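Local coordinates for protein-glutamine gamma-glutamyltransferase 2 (Pagrus major, PDB 1G0D) that catalyses the linking of protein glutamine side chains to lysines or other primary amines, probably in a calcium-dependent manner, at residues Met185-Glu190 with Gln257-Ala262; Gln152-Asn157 with Val282-Gly287; Gly63-Val68 with Lys200-Asp205; Glu17-His22 with Glu30-Arg35. All coordinates share one frame; numbering follows the deposited sequence.

Interaction 1: Met185-Glu190 with Gln257-Ala262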
# COMPACT_ATOMS: atom_id res chain seq x y z
N MET A 185 6.73 -7.81 13.84
CA MET A 185 6.60 -6.70 14.76
C MET A 185 8.00 -6.21 15.12
O MET A 185 8.28 -5.01 15.19
CB MET A 185 5.87 -7.13 16.03
CG MET A 185 5.85 -6.06 17.12
SD MET A 185 5.43 -6.66 18.74
CE MET A 185 6.94 -7.60 19.15
N ASP A 186 8.90 -7.15 15.37
CA ASP A 186 10.25 -6.79 15.73
C ASP A 186 10.97 -6.01 14.65
O ASP A 186 11.77 -5.10 14.96
CB ASP A 186 11.01 -8.04 16.04
CG ASP A 186 10.38 -8.82 17.13
OD1 ASP A 186 10.95 -8.76 18.23
OD2 ASP A 186 9.32 -9.46 16.89
N ILE A 187 10.71 -6.38 13.39
CA ILE A 187 11.31 -5.70 12.24
C ILE A 187 10.69 -4.30 12.08
O ILE A 187 11.35 -3.37 11.60
CB ILE A 187 11.07 -6.44 10.92
CG1 ILE A 187 11.73 -7.82 10.93
CG2 ILE A 187 11.68 -5.65 9.81
CD1 ILE A 187 11.15 -8.81 9.94
N CYS A 188 9.42 -4.15 12.44
CA CYS A 188 8.79 -2.86 12.32
C CYS A 188 9.54 -1.87 13.20
O CYS A 188 9.86 -0.80 12.72
CB CYS A 188 7.32 -2.95 12.71
SG CYS A 188 6.32 -3.72 11.44
N PHE A 189 9.84 -2.23 14.46
CA PHE A 189 10.61 -1.35 15.37
C PHE A 189 12.05 -1.18 14.90
O PHE A 189 12.72 -0.23 15.27
CB PHE A 189 10.64 -1.88 16.82
CG PHE A 189 9.36 -1.64 17.58
CD1 PHE A 189 8.53 -2.71 17.93
CD2 PHE A 189 8.92 -0.35 17.84
CE1 PHE A 189 7.29 -2.49 18.52
CE2 PHE A 189 7.68 -0.12 18.43
CZ PHE A 189 6.85 -1.19 18.77
N GLU A 190 12.53 -2.11 14.07
CA GLU A 190 13.88 -2.05 13.50
C GLU A 190 13.93 -0.97 12.41
O GLU A 190 14.94 -0.29 12.20
CB GLU A 190 14.23 -3.40 12.90
CG GLU A 190 15.71 -3.62 12.78
CD GLU A 190 16.09 -4.88 12.03
OE1 GLU A 190 17.31 -5.05 11.85
OE2 GLU A 190 15.22 -5.69 11.63
N GLN A 257 11.46 -9.54 5.86
CA GLN A 257 12.43 -10.48 6.41
C GLN A 257 13.76 -10.36 5.66
O GLN A 257 14.83 -10.44 6.26
CB GLN A 257 11.90 -11.93 6.37
CG GLN A 257 10.58 -12.19 7.12
CD GLN A 257 10.69 -12.19 8.68
OE1 GLN A 257 11.72 -11.84 9.25
NE2 GLN A 257 9.60 -12.59 9.36
N GLN A 258 13.68 -10.13 4.35
CA GLN A 258 14.88 -10.00 3.50
C GLN A 258 15.70 -8.76 3.86
O GLN A 258 16.92 -8.83 3.96
CB GLN A 258 14.45 -9.93 2.04
CG GLN A 258 15.59 -10.06 1.05
CD GLN A 258 15.12 -10.15 -0.42
OE1 GLN A 258 15.63 -9.40 -1.27
NE2 GLN A 258 14.17 -11.07 -0.72
N TRP A 259 15.02 -7.63 4.04
CA TRP A 259 15.64 -6.36 4.44
C TRP A 259 16.40 -6.50 5.79
O TRP A 259 17.53 -6.04 5.95
CB TRP A 259 14.53 -5.30 4.58
CG TRP A 259 14.99 -4.02 5.18
CD1 TRP A 259 15.60 -2.99 4.52
CD2 TRP A 259 14.87 -3.59 6.56
NE1 TRP A 259 15.85 -1.94 5.39
CE2 TRP A 259 15.42 -2.28 6.64
CE3 TRP A 259 14.34 -4.18 7.71
CZ2 TRP A 259 15.46 -1.56 7.84
CZ3 TRP A 259 14.38 -3.46 8.91
CH2 TRP A 259 14.93 -2.16 8.96
N SER A 260 15.75 -7.11 6.77
CA SER A 260 16.37 -7.30 8.07
C SER A 260 17.43 -8.39 8.03
O SER A 260 18.53 -8.23 8.52
CB SER A 260 15.32 -7.66 9.09
OG SER A 260 15.95 -8.01 10.30
N LYS A 261 17.08 -9.53 7.46
CA LYS A 261 18.01 -10.64 7.35
C LYS A 261 19.34 -10.19 6.79
O LYS A 261 20.38 -10.56 7.32
CB LYS A 261 17.44 -11.74 6.45
CG LYS A 261 17.23 -13.08 7.12
CD LYS A 261 16.19 -12.98 8.23
CE LYS A 261 15.44 -14.29 8.40
NZ LYS A 261 14.63 -14.53 7.18
N ALA A 262 19.31 -9.40 5.71
CA ALA A 262 20.52 -8.89 5.02
C ALA A 262 21.25 -7.78 5.74
O ALA A 262 22.16 -7.21 5.17
CB ALA A 262 20.16 -8.38 3.64
O HOH W 1 18.84 -6.96 10.63
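Ser260 and Glu190 form the direct polar link between these two helices. The OG hydroxyl of Ser260 donates to OE2 of Glu190 at 2.8 Å and meets its syn lone pair, on the side of the other carboxylate oxygen. Glu190 can span the gap because its CG stands anti to the backbone N (chi1 -158°) and the chain beyond is extended. A water doubles the link, donating to Glu190 OE1 at 2.7 Å and to the carbonyl O of Ser260, which leaves each carboxylate oxygen tied to the same residue, one directly and one through water.

The van der Waals contact belongs mainly to Ile187, whose branches go to different partners. CG2 of Ile187 sits at the edge of the Trp259 ring, 3.6 Å from CZ3. The Ile187 and Gln257 side chains cross at about a right angle, and Ile187 CD1 ends against the amide, 3.2 Å from Gln257 OE1. The CB and CG of Glu190 slide past the six-membered ring of Trp259; the indole NE1 bonds instead to Arg229 O.

Side chains thus bridge two helical segments whose axes stay 10.4 Å apart and cross at 61°. Away from this contact, helix 184-193 lays Cys188 on Val282, Cys285 and Leu286 of helix 272-286, the helix that begins with the active-site Cys272, and sets Met185 and Phe189 on strand 121-133.

Interaction 2: Gln152-Asn157 with Val282-Gly287; sequences QEYVMN and VLRCLG
Arg284 reaches from the C-terminal end of helix 272-286 to the last turn of helix 148-156, and nearly the whole contact rests on this one side chain. The two short axes, 8.8 Å apart, cross almost perpendicularly at 93°. The tight part lies where the arginine chain, extended from CG to NE, runs past backbone carbonyls: Tyr154 O is 3.2 Å from Arg284 CG, and one face of the guanidinium rests over Glu153 O and the carbonyl carbon of Tyr154. Glu153 O is only 3.0 Å from Arg284 NH1, but the angle is too poor for a hydrogen bond. The bond that does form is from Arg284 NH1 to Asn157 O, 2.8 Å long; the acceptor lies close to the guanidinium plane, while NH1 stands above the carbonyl plane, and the bond is bent, 132° at the hydrogen.

Elsewhere the fit is slacker: Val155 CG1 comes no nearer than 4.0 Å to Arg284 O. On the looser side, a single bound water accepts from Arg284 NH1 and donates to Glu153 OE2. Glu153 OE1 meanwhile takes the amide N-H of Asn157 (ND2 to OE1, 2.7 Å), and its OE2 is salt-bridged to Lys426. Gly287 closes helix 272-286 in a Schellman motif.

Arg284 NH2 donates to Thr290 O, so a buried positive charge is met by carbonyls from two parts of the catalytic core. Sitting at the C-terminal end of helix 148-156, it would probably offset that end's partial negative charge, with Glu153 nearby balancing it through water.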
# COMPACT_ATOMS: atom_id res chain seq x y z
N GLN A 152 -11.24 -3.75 12.60
CA GLN A 152 -11.01 -5.15 12.27
C GLN A 152 -10.40 -5.27 10.89
O GLN A 152 -9.57 -6.15 10.64
CB GLN A 152 -12.33 -5.91 12.32
CG GLN A 152 -12.20 -7.35 12.00
CD GLN A 152 -11.12 -8.01 12.81
OE1 GLN A 152 -11.04 -7.81 14.05
NE2 GLN A 152 -10.26 -8.81 12.12
N GLU A 153 -10.84 -4.40 9.99
CA GLU A 153 -10.34 -4.39 8.63
C GLU A 153 -9.06 -3.58 8.53
O GLU A 153 -8.05 -4.05 8.00
CB GLU A 153 -11.36 -3.77 7.68
CG GLU A 153 -10.84 -3.57 6.25
CD GLU A 153 -10.51 -4.88 5.52
OE1 GLU A 153 -10.95 -5.95 5.99
OE2 GLU A 153 -9.82 -4.85 4.47
N TYR A 154 -9.10 -2.37 9.07
CA TYR A 154 -7.95 -1.47 9.02
C TYR A 154 -6.80 -1.70 9.98
O TYR A 154 -5.77 -1.04 9.86
CB TYR A 154 -8.44 -0.05 9.13
CG TYR A 154 -9.54 0.25 8.16
CD1 TYR A 154 -9.47 -0.23 6.84
CD2 TYR A 154 -10.65 1.03 8.54
CE1 TYR A 154 -10.46 0.06 5.93
CE2 TYR A 154 -11.66 1.33 7.64
CZ TYR A 154 -11.55 0.84 6.33
OH TYR A 154 -12.50 1.19 5.41
N VAL A 155 -6.95 -2.60 10.96
CA VAL A 155 -5.85 -2.93 11.88
C VAL A 155 -5.67 -4.44 11.94
O VAL A 155 -4.60 -4.96 11.70
CB VAL A 155 -6.02 -2.47 13.36
CG1 VAL A 155 -4.85 -3.01 14.18
CG2 VAL A 155 -6.03 -0.98 13.47
N MET A 156 -6.74 -5.15 12.24
CA MET A 156 -6.66 -6.59 12.39
C MET A 156 -6.65 -7.48 11.17
O MET A 156 -6.18 -8.60 11.25
CB MET A 156 -7.77 -7.02 13.34
CG MET A 156 -7.62 -6.35 14.70
SD MET A 156 -6.25 -7.08 15.51
CE MET A 156 -5.68 -5.81 16.36
N ASN A 157 -7.17 -7.02 10.05
CA ASN A 157 -7.16 -7.87 8.87
C ASN A 157 -5.77 -7.98 8.22
O ASN A 157 -5.09 -6.97 8.00
CB ASN A 157 -8.16 -7.38 7.85
CG ASN A 157 -8.38 -8.39 6.79
OD1 ASN A 157 -7.58 -9.32 6.66
ND2 ASN A 157 -9.45 -8.25 6.02
N VAL A 282 3.31 -2.51 8.06
CA VAL A 282 4.00 -2.00 9.22
C VAL A 282 3.15 -1.08 10.10
O VAL A 282 3.20 -1.17 11.31
CB VAL A 282 5.32 -1.24 8.77
CG1 VAL A 282 6.00 -0.58 9.98
CG2 VAL A 282 6.30 -2.25 8.09
N LEU A 283 2.38 -0.19 9.50
CA LEU A 283 1.57 0.71 10.31
C LEU A 283 0.43 -0.12 10.97
O LEU A 283 0.15 0.00 12.17
CB LEU A 283 1.07 1.86 9.41
CG LEU A 283 2.22 2.73 8.85
CD1 LEU A 283 1.73 3.50 7.66
CD2 LEU A 283 2.76 3.69 9.90
N ARG A 284 -0.20 -1.00 10.21
CA ARG A 284 -1.22 -1.86 10.80
C ARG A 284 -0.56 -2.58 11.99
O ARG A 284 -1.06 -2.54 13.09
CB ARG A 284 -1.75 -2.85 9.77
CG ARG A 284 -2.96 -2.31 9.08
CD ARG A 284 -3.68 -3.34 8.25
NE ARG A 284 -4.58 -2.66 7.30
CZ ARG A 284 -5.43 -3.29 6.51
NH1 ARG A 284 -5.50 -4.62 6.55
NH2 ARG A 284 -6.23 -2.62 5.68
N CYS A 285 0.60 -3.19 11.78
CA CYS A 285 1.31 -3.87 12.88
C CYS A 285 1.55 -2.98 14.10
O CYS A 285 1.34 -3.40 15.21
CB CYS A 285 2.66 -4.42 12.42
SG CYS A 285 3.41 -5.62 13.57
N LEU A 286 2.01 -1.75 13.91
CA LEU A 286 2.26 -0.88 15.05
C LEU A 286 0.96 -0.40 15.67
O LEU A 286 0.97 0.16 16.77
CB LEU A 286 3.13 0.31 14.65
CG LEU A 286 4.53 -0.09 14.17
CD1 LEU A 286 5.42 1.14 14.03
CD2 LEU A 286 5.17 -1.05 15.14
N GLY A 287 -0.15 -0.59 14.97
CA GLY A 287 -1.41 -0.17 15.55
C GLY A 287 -2.10 1.03 14.95
O GLY A 287 -3.14 1.49 15.46
O HOH W 2 -7.20 -5.53 4.58

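Interaction 3: Gly63-Val68 with Lys200-Asp205; sequences GKRDEV and KNSEMD
Arg65 and Glu67 meet Ser202 and Glu203 in a small, mostly polar surface contact, which joins the turn between strands 55-62 and 68-72 to the first turn of helix 202-208. Arg65 bends at chi3 (-65°), and its NH1 donates to Ser202 OG at 2.6 Å, the hydroxyl lying in the guanidinium plane. Glu67 steadies this arm from within the turn: its OE2 accepts from Arg65 N at 2.7 Å, while OE1 forms a salt bridge with Arg65 NH1, 2.9 Å away but well out of the guanidinium plane, so charge alone holds that pair.

The turn belongs to a beta hairpin of the N-terminal beta-sandwich domain, and it enters strand 68-72 through a classic beta bulge, with Glu67 and Val68 both facing Leu62. Glu67 CB lies 3.7 Å from Glu203 CB. Beside it, Val68 CG2 and Glu203 CG touch at 4.1 Å, the two side chains crossing at about a right angle.

On the helix side, Asn201 is the N-cap: its OD1 accepts from Met204 N at 3.1 Å, the donor standing above the carbonyl plane. Lys64 adds a salt bridge to Asp193 of helix 184-193.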
# COMPACT_ATOMS: atom_id res chain seq x y z
N GLY A 63 14.98 2.15 25.05
CA GLY A 63 16.19 2.50 24.34
C GLY A 63 17.32 1.57 24.67
O GLY A 63 17.43 1.13 25.82
N LYS A 64 18.15 1.30 23.66
CA LYS A 64 19.31 0.39 23.78
C LYS A 64 20.35 0.89 24.74
O LYS A 64 21.23 0.15 25.13
CB LYS A 64 19.98 0.17 22.41
CG LYS A 64 19.43 -1.04 21.62
CD LYS A 64 17.90 -0.90 21.30
CE LYS A 64 17.58 -0.71 19.80
NZ LYS A 64 16.40 0.22 19.60
N ARG A 65 20.23 2.16 25.13
CA ARG A 65 21.15 2.76 26.07
C ARG A 65 20.36 3.57 27.07
O ARG A 65 20.82 4.62 27.51
CB ARG A 65 22.10 3.69 25.33
CG ARG A 65 23.26 2.97 24.67
CD ARG A 65 24.05 3.90 23.77
NE ARG A 65 23.25 4.36 22.65
CZ ARG A 65 22.46 5.43 22.67
NH1 ARG A 65 21.78 5.76 21.57
NH2 ARG A 65 22.34 6.18 23.77
N ASP A 66 19.18 3.10 27.44
CA ASP A 66 18.35 3.83 28.39
C ASP A 66 18.10 5.27 28.00
O ASP A 66 18.00 6.14 28.84
CB ASP A 66 18.97 3.79 29.76
CG ASP A 66 18.60 2.55 30.51
OD1 ASP A 66 18.66 1.46 29.89
OD2 ASP A 66 18.25 2.68 31.70
N GLU A 67 18.00 5.52 26.70
CA GLU A 67 17.72 6.85 26.21
C GLU A 67 16.54 7.43 27.03
O GLU A 67 16.44 8.64 27.26
CB GLU A 67 17.37 6.76 24.71
CG GLU A 67 18.57 6.61 23.76
CD GLU A 67 18.84 5.16 23.35
OE1 GLU A 67 19.02 4.89 22.14
OE2 GLU A 67 18.87 4.28 24.22
N VAL A 68 15.63 6.57 27.48
CA VAL A 68 14.52 7.08 28.29
C VAL A 68 14.14 6.16 29.46
O VAL A 68 14.05 4.95 29.33
CB VAL A 68 13.29 7.40 27.38
CG1 VAL A 68 12.10 7.79 28.22
CG2 VAL A 68 13.65 8.57 26.45
N LYS A 200 20.99 9.71 14.26
CA LYS A 200 21.48 11.02 14.66
C LYS A 200 21.31 11.27 16.14
O LYS A 200 22.26 11.56 16.84
CB LYS A 200 20.74 12.09 13.90
CG LYS A 200 21.24 13.48 14.14
CD LYS A 200 21.42 14.17 12.80
CE LYS A 200 21.31 15.70 12.92
NZ LYS A 200 22.39 16.29 13.79
N ASN A 201 20.07 11.20 16.60
CA ASN A 201 19.75 11.39 18.01
C ASN A 201 18.70 10.36 18.46
O ASN A 201 17.49 10.58 18.29
CB ASN A 201 19.25 12.80 18.26
CG ASN A 201 19.03 13.07 19.73
OD1 ASN A 201 18.89 12.12 20.51
ND2 ASN A 201 19.00 14.34 20.13
N SER A 202 19.18 9.26 19.02
CA SER A 202 18.37 8.14 19.49
C SER A 202 17.29 8.45 20.53
O SER A 202 16.14 7.97 20.41
CB SER A 202 19.29 7.10 20.08
OG SER A 202 20.14 7.74 21.01
N GLU A 203 17.68 9.20 21.56
CA GLU A 203 16.81 9.61 22.66
C GLU A 203 15.66 10.55 22.24
O GLU A 203 14.51 10.35 22.61
CB GLU A 203 17.63 10.29 23.74
CG GLU A 203 16.83 10.64 24.95
CD GLU A 203 17.48 11.69 25.77
OE1 GLU A 203 17.45 11.59 27.01
OE2 GLU A 203 18.03 12.62 25.16
N MET A 204 15.98 11.58 21.47
CA MET A 204 14.95 12.47 20.99
C MET A 204 13.99 11.67 20.11
O MET A 204 12.78 11.82 20.22
CB MET A 204 15.57 13.60 20.19
CG MET A 204 14.67 14.78 19.86
SD MET A 204 15.60 15.98 18.82
CE MET A 204 14.24 16.91 18.10
N ASP A 205 14.52 10.81 19.25
CA ASP A 205 13.68 9.99 18.39
C ASP A 205 12.75 9.12 19.23
O ASP A 205 11.57 8.98 18.90
CB ASP A 205 14.53 9.07 17.51
CG ASP A 205 13.71 8.02 16.78
OD1 ASP A 205 12.83 8.39 15.97
OD2 ASP A 205 13.93 6.80 17.02

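Interaction 4: Glu17-His22 with Glu30-Arg35; sequences ENNLAH and ERLIVR
Asn19 and His22 both carry CG anti to their own carbonyl carbon (chi1 -74° and -68°), which sets CG of each beside its backbone N, and the flat groups end against residues 31-35. The Asn19 amide grips the backbone of the 30-35 segment twice. Its OD1 accepts from Ile33 N at 3.0 Å, and its ND2 donates to Arg31 O at 2.8 Å, a partner lying near the amide plane; the same ND2 also donates to Asp28 O. One side chain thereby pairs with the N-H and C=O of alternate residues, as a neighbouring strand would, while Leu32 and Val34 bond through their backbones to strand 121-133.

His22 lies alongside Val34, whose CG2 stands over the centre of the imidazole face, 3.8 Å from the centroid: a CH-pi contact. One turn earlier on the helix, Asn18 CB meets Leu32 CD1 at 3.4 Å. The Asn18 amide bonds to Ser41 O. Phe40 of strand 40-46 touches all four of these side chains, so helix 15-21 is packed against strands of both sheets of the N-terminal domain.

The third bond, Arg35 NE to His22 O, is 2.7 Å long. The donor stands nearly along the C=O axis and the oxygen near the guanidinium plane, yet the bond is bent at the hydrogen (134°). Arg35 NH2 turns to Arg23 O. The contact therefore satisfies buried backbone groups with side chains, and the guanidinium probably offsets the partial negative charge at the helix's C-terminal end.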
# COMPACT_ATOMS: atom_id res chain seq x y z
N GLU A 17 -2.78 -14.03 28.53
CA GLU A 17 -3.94 -13.29 28.98
C GLU A 17 -3.92 -11.83 28.57
O GLU A 17 -4.87 -11.33 27.96
CB GLU A 17 -4.04 -13.43 30.50
CG GLU A 17 -4.18 -14.89 30.96
CD GLU A 17 -2.87 -15.52 31.49
OE1 GLU A 17 -1.77 -15.17 31.00
OE2 GLU A 17 -2.95 -16.39 32.40
N ASN A 18 -2.84 -11.13 28.90
CA ASN A 18 -2.72 -9.72 28.57
C ASN A 18 -2.80 -9.56 27.07
O ASN A 18 -3.52 -8.68 26.57
CB ASN A 18 -1.40 -9.16 29.09
CG ASN A 18 -1.41 -8.93 30.61
OD1 ASN A 18 -2.38 -8.42 31.15
ND2 ASN A 18 -0.35 -9.29 31.29
N ASN A 19 -2.09 -10.42 26.35
CA ASN A 19 -2.05 -10.39 24.89
C ASN A 19 -3.41 -10.62 24.26
O ASN A 19 -3.67 -10.10 23.18
CB ASN A 19 -1.06 -11.41 24.36
CG ASN A 19 0.38 -10.98 24.58
OD1 ASN A 19 0.66 -10.09 25.38
ND2 ASN A 19 1.31 -11.63 23.87
N LEU A 20 -4.26 -11.41 24.93
CA LEU A 20 -5.60 -11.68 24.41
C LEU A 20 -6.40 -10.40 24.56
O LEU A 20 -7.10 -9.99 23.63
CB LEU A 20 -6.30 -12.79 25.19
CG LEU A 20 -7.13 -13.86 24.43
CD1 LEU A 20 -8.41 -14.16 25.20
CD2 LEU A 20 -7.47 -13.45 22.98
N ALA A 21 -6.26 -9.76 25.71
CA ALA A 21 -6.97 -8.54 26.01
C ALA A 21 -6.51 -7.33 25.18
O ALA A 21 -7.26 -6.38 24.96
CB ALA A 21 -6.84 -8.23 27.50
N HIS A 22 -5.27 -7.36 24.74
CA HIS A 22 -4.78 -6.25 23.99
C HIS A 22 -4.78 -6.49 22.48
O HIS A 22 -4.23 -5.68 21.73
CB HIS A 22 -3.38 -5.89 24.49
CG HIS A 22 -3.37 -5.33 25.88
ND1 HIS A 22 -3.22 -3.99 26.14
CD2 HIS A 22 -3.49 -5.94 27.09
CE1 HIS A 22 -3.24 -3.79 27.45
NE2 HIS A 22 -3.40 -4.95 28.05
N GLU A 30 3.91 -16.13 24.02
CA GLU A 30 4.96 -16.30 25.00
C GLU A 30 5.65 -15.03 25.43
O GLU A 30 6.43 -15.06 26.38
CB GLU A 30 5.98 -17.31 24.49
CG GLU A 30 5.37 -18.59 23.88
CD GLU A 30 4.31 -19.28 24.77
OE1 GLU A 30 4.41 -19.20 26.03
OE2 GLU A 30 3.38 -19.90 24.20
N ARG A 31 5.40 -13.91 24.75
CA ARG A 31 5.99 -12.65 25.20
C ARG A 31 4.92 -11.58 25.31
O ARG A 31 4.02 -11.52 24.48
CB ARG A 31 7.12 -12.18 24.29
CG ARG A 31 6.85 -12.31 22.84
CD ARG A 31 8.03 -11.70 22.06
NE ARG A 31 7.77 -11.68 20.62
CZ ARG A 31 8.40 -10.89 19.78
NH1 ARG A 31 8.09 -10.94 18.48
NH2 ARG A 31 9.33 -10.05 20.22
N LEU A 32 5.03 -10.74 26.35
CA LEU A 32 4.06 -9.70 26.60
C LEU A 32 4.11 -8.57 25.58
O LEU A 32 5.07 -7.84 25.52
CB LEU A 32 4.27 -9.12 28.01
CG LEU A 32 3.32 -8.04 28.53
CD1 LEU A 32 1.90 -8.56 28.68
CD2 LEU A 32 3.81 -7.56 29.87
N ILE A 33 3.06 -8.47 24.76
CA ILE A 33 2.92 -7.42 23.76
C ILE A 33 1.59 -6.71 24.10
O ILE A 33 0.50 -7.25 23.93
CB ILE A 33 2.87 -7.99 22.37
CG1 ILE A 33 4.05 -8.93 22.17
CG2 ILE A 33 2.86 -6.84 21.39
CD1 ILE A 33 3.95 -9.81 20.97
N VAL A 34 1.72 -5.48 24.54
CA VAL A 34 0.63 -4.67 25.04
C VAL A 34 0.27 -3.43 24.19
O VAL A 34 1.09 -3.00 23.40
CB VAL A 34 1.11 -4.34 26.48
CG1 VAL A 34 1.09 -2.84 26.78
CG2 VAL A 34 0.39 -5.24 27.47
N ARG A 35 -0.93 -2.86 24.31
CA ARG A 35 -1.29 -1.62 23.57
C ARG A 35 -1.46 -0.48 24.62
O ARG A 35 -1.83 -0.76 25.75
CB ARG A 35 -2.58 -1.81 22.76
CG ARG A 35 -2.49 -2.98 21.80
CD ARG A 35 -3.54 -2.94 20.71
NE ARG A 35 -3.36 -4.03 19.75
CZ ARG A 35 -2.88 -3.91 18.49
NH1 ARG A 35 -2.48 -2.74 18.00
NH2 ARG A 35 -2.83 -4.97 17.70

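Overall arrangement
Following the chain from the N terminus, interaction 4 closes first, a short loop that folds helix 15-21 onto strand 33-35 within the N-terminal domain, and it is complete before the others open. Interaction 3 opens next at 63-68, then interaction 2 at 152-157 and interaction 1 at 185-190. Interaction 3 closes at 200-205, so it crosses both; interaction 1 closes at 257-262, nested inside the loop that interaction 2 shuts at 282-287. Helix 184-193 joins interactions 1 and 2 through Cys188, and reaches interaction 4 by the Asp186-Arg31 salt bridge. Arg35 of interaction 4 also packs on Met156 and Gly287, tying the beta-sandwich to the catalytic core.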